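Local coordinates for uncharacterized protein (Leptotrichia buccalis, PDB 3T8K) that is of unknown function but folds as an ankyrin-type stack of helical hairpins, a scaffold that in other proteins commonly mediates protein-protein binding, at residues 105-110 against 116-121; 146-151 against 156-161. All coordinates share one frame; numbering follows the deposited sequence.

Overall arrangement
Interactions 1 and 2 follow one another along the chain, their centres about 11 Å apart. Interaction 1 folds one connection between two helices on itself; interaction 2 joins a loop to the start of helix 157-162. They touch directly: Gln146 NE2 lies 2.9 Å from Thr108 O, a probable hydrogen bond, and Lys120 CE rests 3.6 Å from Phe160 CG where the Lys120 chain meets the ring in a cation-pi contact. Interaction 1 is buried near the middle of the protein; interaction 2 lies about 19 Å from the chain centre. No active site is known. Phe160 packs on Cys164 of the second subunit, which forms an interchain disulfide, and Ile116 on Phe126 of the second subunit.

Interaction 1. Residues 105-110 against 116-121; sequences ADITAL and IVVFKN
Leu110 leans against the peptide joining Ile116 to Val117. Its CB stands 3.7 Å from Ile116 O; CG next touches the amide end of Gln146. With CG beside the backbone N (chi1 -62°), CD2 is carried over the Ile116 carbonyl and on to the methyl group Val117 CG1, 4.4 Å away. A branched aliphatic chain suits this place, since it covers a peptide and a valine at once. The Leu110 CA itself makes a CA-H...O contact with Ile116 O.

The two segments run in nearly opposite directions, yet they are not paired as strands. In this ankyrin-type fold they belong to the long connection between helices 90-102 and 129-140, and a water takes the place of direct backbone bonds. It donates to Ile107 O at 2.7 Å and to Ala109 O. It also accepts from Val118 N, at 3.0 Å, and so satisfies three backbone groups. Val118 is the second residue of a type I turn from Val117 to Lys120.

Ile107 makes a second apolar contact. Its CG1, anti to the backbone N (chi1 -160°), lies 3.9 Å from Val118 CG1, the two side chains crossing at about a right angle, and also meets Phe119 CD2 obliquely; isoleucine suits the place because this one branch reaches both. Phe79 of helix 79-85 packs on Ile107, and Ile139 of helix 129-140 on both Ile107 and Phe119. Asp106 OD1 accepts from Thr108 N, which approaches from above the carboxylate plane in an Asx turn, and on its syn lone pair from Thr108 OG1 at 2.7 Å, while Asp106 OD2 is salt-bridged to Arg71.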
ATOM      1  N   ALA A 105       2.119  19.900  -9.705  1.00 30.84           N
ATOM      2  CA  ALA A 105       1.319  18.686  -9.645  1.00 27.33           C
ATOM      3  C   ALA A 105      -0.096  19.053  -9.192  1.00 28.26           C
ATOM      4  O   ALA A 105      -0.295  20.048  -8.487  1.00 27.13           O
ATOM      5  CB  ALA A 105       1.944  17.664  -8.713  1.00 30.25           C
ATOM      6  N   ASP A 106      -1.071  18.251  -9.610  1.00 29.77           N
ATOM      7  CA  ASP A 106      -2.485  18.554  -9.372  1.00 30.22           C
ATOM      8  C   ASP A 106      -3.083  17.716  -8.243  1.00 21.74           C
ATOM      9  O   ASP A 106      -3.297  16.511  -8.390  1.00 24.51           O
ATOM     10  CB  ASP A 106      -3.275  18.332 -10.664  1.00 36.57           C
ATOM     11  CG  ASP A 106      -4.768  18.525 -10.480  1.00 41.70           C
ATOM     12  OD1 ASP A 106      -5.172  19.265  -9.556  1.00 40.77           O
ATOM     13  OD2 ASP A 106      -5.533  17.940 -11.273  1.00 44.66           O
ATOM     14  N   ILE A 107      -3.370  18.363  -7.115  1.00 23.93           N
ATOM     15  CA  ILE A 107      -3.889  17.648  -5.956  1.00 27.45           C
ATOM     16  C   ILE A 107      -5.417  17.569  -5.969  1.00 23.57           C
ATOM     17  O   ILE A 107      -6.008  16.871  -5.141  1.00 24.07           O
ATOM     18  CB  ILE A 107      -3.392  18.295  -4.631  1.00 24.40           C
ATOM     19  CG1 ILE A 107      -3.503  17.308  -3.467  1.00 24.69           C
ATOM     20  CG2 ILE A 107      -4.132  19.611  -4.346  1.00 27.77           C
ATOM     21  CD1 ILE A 107      -2.873  17.819  -2.187  1.00 30.05           C
ATOM     22  N   THR A 108      -6.057  18.266  -6.908  1.00 20.85           N
ATOM     23  CA  THR A 108      -7.530  18.306  -6.948  1.00 23.83           C
ATOM     24  C   THR A 108      -8.137  17.102  -7.663  1.00 25.68           C
ATOM     25  O   THR A 108      -9.297  16.762  -7.456  1.00 29.58           O
ATOM     26  CB  THR A 108      -8.063  19.594  -7.622  1.00 25.14           C
ATOM     27  OG1 THR A 108      -7.762  19.569  -9.023  1.00 27.27           O
ATOM     28  CG2 THR A 108      -7.442  20.823  -6.998  1.00 29.21           C
ATOM     29  N   ALA A 109      -7.353  16.463  -8.522  1.00 24.69           N
ATOM     30  CA  ALA A 109      -7.835  15.288  -9.242  1.00 23.48           C
ATOM     31  C   ALA A 109      -8.121  14.131  -8.298  1.00 22.54           C
ATOM     32  O   ALA A 109      -7.366  13.882  -7.359  1.00 23.28           O
ATOM     33  CB  ALA A 109      -6.812  14.869 -10.299  1.00 29.56           C
ATOM     34  N   LEU A 110      -9.218  13.422  -8.554  1.00 26.67           N
ATOM     35  CA  LEU A 110      -9.585  12.261  -7.766  1.00 27.66           C
ATOM     36  C   LEU A 110      -8.699  11.078  -8.077  1.00 29.30           C
ATOM     37  O   LEU A 110      -7.987  11.069  -9.082  1.00 28.45           O
ATOM     38  CB  LEU A 110     -11.037  11.874  -8.041  1.00 29.74           C
ATOM     39  CG  LEU A 110     -12.031  12.962  -7.650  1.00 29.61           C
ATOM     40  CD1 LEU A 110     -13.461  12.445  -7.744  1.00 33.11           C
ATOM     41  CD2 LEU A 110     -11.713  13.450  -6.256  1.00 29.70           C
ATOM     42  N   ILE A 116     -12.094   8.828  -4.964  1.00 26.19           N
ATOM     43  CA  ILE A 116     -11.798   9.420  -3.662  1.00 21.92           C
ATOM     44  C   ILE A 116     -10.801  10.564  -3.777  1.00 20.78           C
ATOM     45  O   ILE A 116      -9.980  10.590  -4.696  1.00 25.00           O
ATOM     46  CB  ILE A 116     -11.199   8.374  -2.686  1.00 21.78           C
ATOM     47  CG1 ILE A 116      -9.913   7.768  -3.247  1.00 23.03           C
ATOM     48  CG2 ILE A 116     -12.223   7.278  -2.369  1.00 21.90           C
ATOM     49  CD1 ILE A 116      -9.246   6.808  -2.286  1.00 26.12           C
ATOM     50  N   VAL A 117     -10.857  11.514  -2.848  1.00 19.71           N
ATOM     51  CA  VAL A 117      -9.807  12.537  -2.819  1.00 17.90           C
ATOM     52  C   VAL A 117      -8.452  11.852  -2.666  1.00 18.54           C
ATOM     53  O   VAL A 117      -8.337  10.795  -2.034  1.00 21.34           O
ATOM     54  CB  VAL A 117     -10.012  13.591  -1.725  1.00 21.26           C
ATOM     55  CG1 VAL A 117     -11.259  14.429  -2.031  1.00 25.05           C
ATOM     56  CG2 VAL A 117     -10.121  12.931  -0.346  1.00 22.66           C
ATOM     57  N   VAL A 118      -7.425  12.438  -3.272  1.00 20.27           N
ATOM     58  CA  VAL A 118      -6.154  11.724  -3.398  1.00 19.58           C
ATOM     59  C   VAL A 118      -5.425  11.649  -2.060  1.00 23.97           C
ATOM     60  O   VAL A 118      -4.569  10.780  -1.861  1.00 21.01           O
ATOM     61  CB  VAL A 118      -5.261  12.362  -4.485  1.00 22.84           C
ATOM     62  CG1 VAL A 118      -4.679  13.679  -3.992  1.00 24.34           C
ATOM     63  CG2 VAL A 118      -4.170  11.395  -4.916  1.00 22.01           C
ATOM     64  N   PHE A 119      -5.796  12.546  -1.146  1.00 19.99           N
ATOM     65  CA  PHE A 119      -5.207  12.614   0.194  1.00 24.30           C
ATOM     66  C   PHE A 119      -6.034  11.893   1.254  1.00 24.51           C
ATOM     67  O   PHE A 119      -5.797  12.058   2.448  1.00 21.67           O
ATOM     68  CB  PHE A 119      -4.996  14.074   0.629  1.00 22.63           C
ATOM     69  CG  PHE A 119      -6.156  14.966   0.320  1.00 21.84           C
ATOM     70  CD1 PHE A 119      -7.190  15.129   1.228  1.00 25.48           C
ATOM     71  CD2 PHE A 119      -6.222  15.627  -0.899  1.00 26.91           C
ATOM     72  CE1 PHE A 119      -8.266  15.946   0.926  1.00 23.44           C
ATOM     73  CE2 PHE A 119      -7.290  16.436  -1.207  1.00 27.39           C
ATOM     74  CZ  PHE A 119      -8.316  16.598  -0.291  1.00 21.73           C
ATOM     75  N   LYS A 120      -6.983  11.065   0.835  1.00 18.75           N
ATOM     76  CA  LYS A 120      -7.891  10.462   1.816  1.00 23.68           C
ATOM     77  C   LYS A 120      -7.154   9.725   2.938  1.00 23.34           C
ATOM     78  O   LYS A 120      -7.589   9.743   4.093  1.00 24.61           O
ATOM     79  CB  LYS A 120      -8.883   9.525   1.144  1.00 20.95           C
ATOM     80  CG  LYS A 120      -9.739   8.759   2.139  1.00 24.62           C
ATOM     81  CD  LYS A 120     -10.968   8.162   1.464  1.00 28.78           C
ATOM     82  CE  LYS A 120     -11.807   7.383   2.455  1.00 28.99           C
ATOM     83  NZ  LYS A 120     -13.146   7.058   1.894  1.00 29.62           N
ATOM     84  N   ASN A 121      -6.042   9.076   2.608  1.00 21.09           N
ATOM     85  CA  ASN A 121      -5.330   8.280   3.610  1.00 23.39           C
ATOM     86  C   ASN A 121      -4.750   9.112   4.757  1.00 20.07           C
ATOM     87  O   ASN A 121      -4.497   8.584   5.840  1.00 26.07           O
ATOM     88  CB  ASN A 121      -4.217   7.445   2.964  1.00 20.90           C
ATOM     89  CG  ASN A 121      -3.717   6.326   3.874  1.00 25.10           C
ATOM     90  OD1 ASN A 121      -4.505   5.603   4.489  1.00 25.07           O
ATOM     91  ND2 ASN A 121      -2.399   6.180   3.960  1.00 23.71           N
TER
HETATM   92  O   HOH W   1      -7.912  14.972  -4.765  1.00 25.07           O

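Interaction 2. Residues 146-151 against 156-161; sequences QLLIKD and TALEFV
Leu147 O accepts a direct hydrogen bond between the segments, from Leu158 N at 3.2 Å. The donor lies in the carbonyl plane and the N-H...O angle is 157°, so the loop carbonyl takes up an amide of the first helical turn, which has no earlier helical carbonyl to bond. Its neighbour Ala157 N donates to a water at 2.8 Å, and that water sits within hydrogen-bonding distance of Gln146 O and Ile149 O.

A second set of polar bonds, a capping box, closes the helix start from its own side. Thr156 is the N-cap: with OG1 between the backbone N and the carbonyl carbon (chi1 65°), the hydroxyl receives Glu159 N at 3.1 Å. Glu159 OE2 accepts Thr156 N in return, nearly straight at 170° and from above the carboxylate plane. Threonine suits the site because its other branch, CG2, is left to pack against the loop, 3.5 Å from Leu148 C. Nearby, Thr156 CA makes a CA-H...O contact with Ile149 O.

The apolar contacts lie beside these bonds. Leu148 and Leu158 lie side by side, CD2 to CD2 at 4.0 Å, and Met173 of helix 167-180 adjoins Leu158. The bent chain of Lys150 lays CD on Thr156 CG2, while its ammonium group is salt-bridged to Glu184.

In this ankyrin-type stack, water, loop carbonyl and threonine hydroxyl thus serve as acceptors for the amides of Ala157, Leu158 and Glu159 in turn, and the Glu159 carboxylate at the positive end of helix 157-162 would probably be stabilised in its charged form.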
ATOM      1  N   GLN A 146     -12.279  18.502  -4.152  1.00 26.86           N
ATOM      2  CA  GLN A 146     -13.584  17.900  -4.397  1.00 29.00           C
ATOM      3  C   GLN A 146     -14.064  17.203  -3.132  1.00 29.97           C
ATOM      4  O   GLN A 146     -14.022  15.976  -3.021  1.00 26.41           O
ATOM      5  CB  GLN A 146     -13.497  16.923  -5.574  1.00 33.38           C
ATOM      6  CG  GLN A 146     -13.028  17.584  -6.863  1.00 30.85           C
ATOM      7  CD  GLN A 146     -13.111  16.666  -8.065  1.00 32.41           C
ATOM      8  OE1 GLN A 146     -14.199  16.275  -8.487  1.00 36.14           O
ATOM      9  NE2 GLN A 146     -11.957  16.322  -8.629  1.00 32.39           N
ATOM     10  N   LEU A 147     -14.515  18.004  -2.175  1.00 25.93           N
ATOM     11  CA  LEU A 147     -14.841  17.504  -0.842  1.00 33.75           C
ATOM     12  C   LEU A 147     -16.265  16.957  -0.685  1.00 32.39           C
ATOM     13  O   LEU A 147     -16.557  16.295   0.308  1.00 30.93           O
ATOM     14  CB  LEU A 147     -14.594  18.591   0.215  1.00 34.24           C
ATOM     15  CG  LEU A 147     -13.222  19.275   0.287  1.00 36.12           C
ATOM     16  CD1 LEU A 147     -13.184  20.217   1.490  1.00 33.54           C
ATOM     17  CD2 LEU A 147     -12.088  18.263   0.372  1.00 26.44           C
ATOM     18  N   LEU A 148     -17.136  17.227  -1.657  1.00 35.12           N
ATOM     19  CA  LEU A 148     -18.551  16.862  -1.558  1.00 35.80           C
ATOM     20  C   LEU A 148     -18.985  15.973  -2.709  1.00 37.72           C
ATOM     21  O   LEU A 148     -20.155  15.945  -3.088  1.00 44.01           O
ATOM     22  CB  LEU A 148     -19.425  18.118  -1.527  1.00 31.74           C
ATOM     23  CG  LEU A 148     -19.179  18.981  -0.297  1.00 30.54           C
ATOM     24  CD1 LEU A 148     -19.967  20.289  -0.392  1.00 31.57           C
ATOM     25  CD2 LEU A 148     -19.536  18.205   0.957  1.00 33.82           C
ATOM     26  N   ILE A 149     -18.025  15.252  -3.267  1.00 33.50           N
ATOM     27  CA  ILE A 149     -18.292  14.331  -4.350  1.00 30.31           C
ATOM     28  C   ILE A 149     -18.337  12.917  -3.789  1.00 30.58           C
ATOM     29  O   ILE A 149     -17.415  12.493  -3.095  1.00 30.08           O
ATOM     30  CB  ILE A 149     -17.181  14.416  -5.417  1.00 32.59           C
ATOM     31  CG1 ILE A 149     -16.975  15.867  -5.861  1.00 38.29           C
ATOM     32  CG2 ILE A 149     -17.507  13.519  -6.602  1.00 39.13           C
ATOM     33  CD1 ILE A 149     -17.948  16.330  -6.912  1.00 47.22           C
ATOM     34  N   LYS A 150     -19.411  12.197  -4.095  1.00 30.94           N
ATOM     35  CA  LYS A 150     -19.593  10.824  -3.637  1.00 33.68           C
ATOM     36  C   LYS A 150     -18.560   9.892  -4.243  1.00 34.83           C
ATOM     37  O   LYS A 150     -18.335   9.907  -5.456  1.00 34.54           O
ATOM     38  CB  LYS A 150     -20.982  10.319  -4.032  1.00 41.26           C
ATOM     39  CG  LYS A 150     -22.143  11.175  -3.548  1.00 50.89           C
ATOM     40  CD  LYS A 150     -22.452  10.918  -2.090  1.00 57.69           C
ATOM     41  CE  LYS A 150     -23.937  11.110  -1.799  1.00 63.41           C
ATOM     42  NZ  LYS A 150     -24.380  12.520  -2.002  1.00 64.56           N
ATOM     43  N   ASP A 151     -17.945   9.056  -3.409  1.00 31.52           N
ATOM     44  CA  ASP A 151     -17.001   8.067  -3.926  1.00 32.18           C
ATOM     45  C   ASP A 151     -17.772   6.911  -4.554  1.00 31.03           C
ATOM     46  O   ASP A 151     -19.003   6.975  -4.686  1.00 35.67           O
ATOM     47  CB  ASP A 151     -16.011   7.583  -2.847  1.00 31.03           C
ATOM     48  CG  ASP A 151     -16.670   6.745  -1.747  1.00 36.02           C
ATOM     49  OD1 ASP A 151     -17.839   6.319  -1.895  1.00 30.08           O
ATOM     50  OD2 ASP A 151     -15.991   6.491  -0.727  1.00 37.04           O
ATOM     51  N   THR A 156     -18.803  10.933   0.646  1.00 30.53           N
ATOM     52  CA  THR A 156     -17.948  12.071   0.291  1.00 29.24           C
ATOM     53  C   THR A 156     -16.746  12.152   1.225  1.00 28.96           C
ATOM     54  O   THR A 156     -16.703  11.486   2.262  1.00 29.79           O
ATOM     55  CB  THR A 156     -18.711  13.428   0.376  1.00 32.45           C
ATOM     56  OG1 THR A 156     -19.090  13.692   1.732  1.00 32.06           O
ATOM     57  CG2 THR A 156     -19.951  13.416  -0.501  1.00 35.28           C
ATOM     58  N   ALA A 157     -15.774  12.989   0.874  1.00 26.77           N
ATOM     59  CA  ALA A 157     -14.614  13.174   1.729  1.00 26.43           C
ATOM     60  C   ALA A 157     -15.034  13.772   3.070  1.00 24.12           C
ATOM     61  O   ALA A 157     -14.522  13.384   4.120  1.00 30.51           O
ATOM     62  CB  ALA A 157     -13.569  14.058   1.038  1.00 28.92           C
ATOM     63  N   LEU A 158     -15.966  14.723   3.040  1.00 24.05           N
ATOM     64  CA  LEU A 158     -16.427  15.335   4.278  1.00 29.30           C
ATOM     65  C   LEU A 158     -17.042  14.266   5.185  1.00 30.87           C
ATOM     66  O   LEU A 158     -16.717  14.175   6.368  1.00 28.35           O
ATOM     67  CB  LEU A 158     -17.437  16.456   3.998  1.00 25.81           C
ATOM     68  CG  LEU A 158     -18.035  17.122   5.248  1.00 33.83           C
ATOM     69  CD1 LEU A 158     -16.976  17.889   6.031  1.00 27.76           C
ATOM     70  CD2 LEU A 158     -19.203  18.038   4.901  1.00 36.29           C
ATOM     71  N   GLU A 159     -17.919  13.448   4.615  1.00 32.25           N
ATOM     72  CA  GLU A 159     -18.575  12.395   5.381  1.00 36.16           C
ATOM     73  C   GLU A 159     -17.575  11.451   6.062  1.00 38.07           C
ATOM     74  O   GLU A 159     -17.790  11.038   7.205  1.00 38.61           O
ATOM     75  CB  GLU A 159     -19.577  11.643   4.494  1.00 36.88           C
ATOM     76  CG  GLU A 159     -20.833  12.473   4.196  1.00 45.93           C
ATOM     77  CD  GLU A 159     -21.595  12.035   2.944  1.00 53.77           C
ATOM     78  OE1 GLU A 159     -22.616  12.688   2.627  1.00 56.45           O
ATOM     79  OE2 GLU A 159     -21.183  11.054   2.276  1.00 46.81           O
ATOM     80  N   PHE A 160     -16.482  11.135   5.368  1.00 31.48           N
ATOM     81  CA  PHE A 160     -15.426  10.269   5.900  1.00 28.49           C
ATOM     82  C   PHE A 160     -14.707  10.901   7.084  1.00 35.71           C
ATOM     83  O   PHE A 160     -14.474  10.257   8.105  1.00 35.60           O
ATOM     84  CB  PHE A 160     -14.397   9.938   4.801  1.00 25.10           C
ATOM     85  CG  PHE A 160     -13.233   9.096   5.273  1.00 24.92           C
ATOM     86  CD1 PHE A 160     -13.414   7.775   5.662  1.00 29.42           C
ATOM     87  CD2 PHE A 160     -11.942   9.618   5.282  1.00 31.60           C
ATOM     88  CE1 PHE A 160     -12.336   6.997   6.081  1.00 29.57           C
ATOM     89  CE2 PHE A 160     -10.862   8.854   5.695  1.00 27.60           C
ATOM     90  CZ  PHE A 160     -11.047   7.536   6.091  1.00 23.89           C
ATOM     91  N   VAL A 161     -14.331  12.164   6.932  1.00 32.99           N
ATOM     92  CA  VAL A 161     -13.586  12.851   7.972  1.00 30.07           C
ATOM     93  C   VAL A 161     -14.445  13.024   9.224  1.00 32.03           C
ATOM     94  O   VAL A 161     -13.948  12.924  10.347  1.00 35.35           O
ATOM     95  CB  VAL A 161     -13.044  14.207   7.464  1.00 33.07           C
ATOM     96  CG1 VAL A 161     -12.411  14.997   8.600  1.00 36.34           C
ATOM     97  CG2 VAL A 161     -12.035  13.969   6.332  1.00 31.23           C
TER
HETATM   98  O   HOH W   2     -15.355  13.961  -1.739  1.00 31.51           O